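Local coordinates for protein CsuE (Acinetobacter baumannii, PDB 6FJY) that is the tip subunit of archaic chaperone-usher Csu pili and probably mediates the adhesion to surfaces from which biofilms develop, at residues 223-228 against 233-238. Residues are numbered along the deposited sequence; the frame is centred on the assembly and turned at random.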
loop_
_atom_site.group_PDB
_atom_site.type_symbol
_atom_site.label_atom_id
_atom_site.label_comp_id
_atom_site.label_asym_id
_atom_site.label_seq_id
_atom_site.Cartn_x
_atom_site.Cartn_y
_atom_site.Cartn_z
ATOM N N GLY D 223 14.991 19.968 14.816
ATOM C CA GLY D 223 16.159 19.217 15.227
ATOM C C GLY D 223 16.143 18.816 16.692
ATOM O O GLY D 223 15.129 18.882 17.392
ATOM N N LEU D 224 17.318 18.391 17.155
ATOM C CA LEU D 224 17.477 17.897 18.517
ATOM C C LEU D 224 17.826 18.989 19.512
ATOM O O LEU D 224 17.602 18.805 20.714
ATOM C CB LEU D 224 18.565 16.819 18.570
ATOM C CG LEU D 224 18.408 15.679 17.565
ATOM C CD1 LEU D 224 19.543 14.670 17.700
ATOM C CD2 LEU D 224 17.051 15.008 17.740
ATOM N N SER D 225 18.364 20.117 19.049
ATOM C CA SER D 225 18.837 21.192 19.920
ATOM C C SER D 225 18.158 22.515 19.577
ATOM O O SER D 225 18.830 23.499 19.246
ATOM C CB SER D 225 20.353 21.332 19.812
ATOM O OG SER D 225 20.982 20.064 19.763
ATOM N N PRO D 226 16.816 22.584 19.654
ATOM C CA PRO D 226 16.147 23.850 19.336
ATOM C C PRO D 226 16.343 24.894 20.424
ATOM O O PRO D 226 15.695 24.835 21.475
ATOM C CB PRO D 226 14.675 23.445 19.201
ATOM C CG PRO D 226 14.537 22.265 20.079
ATOM C CD PRO D 226 15.846 21.536 20.027
ATOM N N GLN D 227 17.251 25.842 20.188
ATOM C CA GLN D 227 17.366 26.993 21.075
ATOM C C GLN D 227 16.013 27.681 21.219
ATOM O O GLN D 227 15.447 27.745 22.316
ATOM C CB GLN D 227 18.433 27.954 20.543
ATOM C CG GLN D 227 19.798 27.308 20.330
ATOM C CD GLN D 227 20.449 26.855 21.631
ATOM O OE1 GLN D 227 20.781 27.673 22.491
ATOM N NE2 GLN D 227 20.634 25.545 21.780
ATOM N N ASN D 228 15.477 28.182 20.103
ATOM C CA ASN D 228 14.075 28.597 19.969
ATOM C C ASN D 228 13.810 29.084 18.547
ATOM O O ASN D 228 13.398 28.311 17.680
ATOM C CB ASN D 228 13.689 29.690 20.976
ATOM C CG ASN D 228 14.836 30.628 21.292
ATOM O OD1 ASN D 228 15.669 30.923 20.436
ATOM N ND2 ASN D 228 14.889 31.094 22.535
ATOM N N ALA D 233 19.961 24.264 16.006
ATOM C CA ALA D 233 21.351 24.407 16.411
ATOM C C ALA D 233 22.024 23.043 16.331
ATOM O O ALA D 233 21.378 22.006 16.504
ATOM C CB ALA D 233 21.469 25.003 17.821
ATOM N N MET D 234 23.322 23.061 16.042
ATOM C CA MET D 234 24.136 21.855 16.017
ATOM C C MET D 234 24.862 21.755 17.350
ATOM O O MET D 234 25.647 22.640 17.701
ATOM C CB MET D 234 25.132 21.887 14.862
ATOM C CG MET D 234 24.482 21.965 13.508
ATOM S SD MET D 234 25.469 22.836 12.297
ATOM C CE MET D 234 26.537 21.515 11.823
ATOM N N LYS D 235 24.582 20.697 18.100
ATOM C CA LYS D 235 25.224 20.532 19.392
ATOM C C LYS D 235 26.632 19.999 19.187
ATOM O O LYS D 235 26.894 19.239 18.249
ATOM C CB LYS D 235 24.413 19.593 20.284
ATOM C CG LYS D 235 24.974 19.399 21.677
ATOM C CD LYS D 235 24.253 18.247 22.377
ATOM C CE LYS D 235 25.193 17.411 23.242
ATOM N NZ LYS D 235 25.805 18.199 24.346
ATOM N N SER D 236 27.545 20.432 20.048
ATOM C CA SER D 236 28.908 19.931 20.004
ATOM C C SER D 236 28.951 18.465 20.416
ATOM O O SER D 236 28.108 17.985 21.181
ATOM C CB SER D 236 29.806 20.742 20.929
ATOM O OG SER D 236 29.471 20.473 22.274
ATOM N N GLN D 237 29.952 17.753 19.895
ATOM C CA GLN D 237 30.129 16.353 20.267
ATOM C C GLN D 237 30.444 16.215 21.749
ATOM O O GLN D 237 29.959 15.292 22.412
ATOM C CB GLN D 237 31.237 15.722 19.426
ATOM N N THR D 238 31.243 17.132 22.288
ATOM C CA THR D 238 31.704 17.028 23.665
ATOM C C THR D 238 30.862 17.884 24.601
ATOM O O THR D 238 29.913 17.390 25.219
ATOM C CB THR D 238 33.172 17.440 23.760
ATOM O OG1 THR D 238 33.300 18.821 23.402
ATOM C CG2 THR D 238 34.012 16.600 22.812
#
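The methyl group of Ala-233 faces the loop 223-228 that leads into its strand, where the carbonyl oxygen of Ser-225 and CG of Gln-227 meet it side by side. Ala-233 CB lies 3.4 Å from Ser-225 O and 3.8 Å from Gln-227 CG. The glutamine makes this nearer touch through CG, set anti to the carbonyl carbon (chi1 -56°), and the bend at the second torsion (chi2 -66°) helps keep the amide beside the strand; NE2 comes to 4.1 Å from Ala-233 CB, a van der Waals approach to a methyl group that cannot accept a hydrogen bond. The hydroxymethyl group of Ser-225 runs alongside the strand. Its CB lies 3.5 Å from Ala-233 O, while OG, set anti to its own carbonyl carbon (chi1 -41°), extends onward to Lys-235 CB at 3.5 Å. Lys-235 therefore meets the loop through the base of its side chain, whereas bends at chi3 and chi4 carry the ammonium group off to the carbonyl of Gly-239. Phe-242, on the neighbouring strand 242-249, also touches Ser-225, Gln-227 and Lys-235, and Asp-304 accepts a hydrogen bond from the backbone N of Leu-224. In this way the loop folds over one face of strand 233-236, toward which Ala-233 and Lys-235 point, while Met-234 is directed away from the loop. The contact belongs to the C-terminal Ig-like beta sandwich, within the Spore Coat Protein U domain. No hydrogen bond or salt bridge joins the two segments, so their mutual fit rests on van der Waals contact of methyl and methylene groups with one another, with backbone carbonyl oxygens and with the serine hydroxyl.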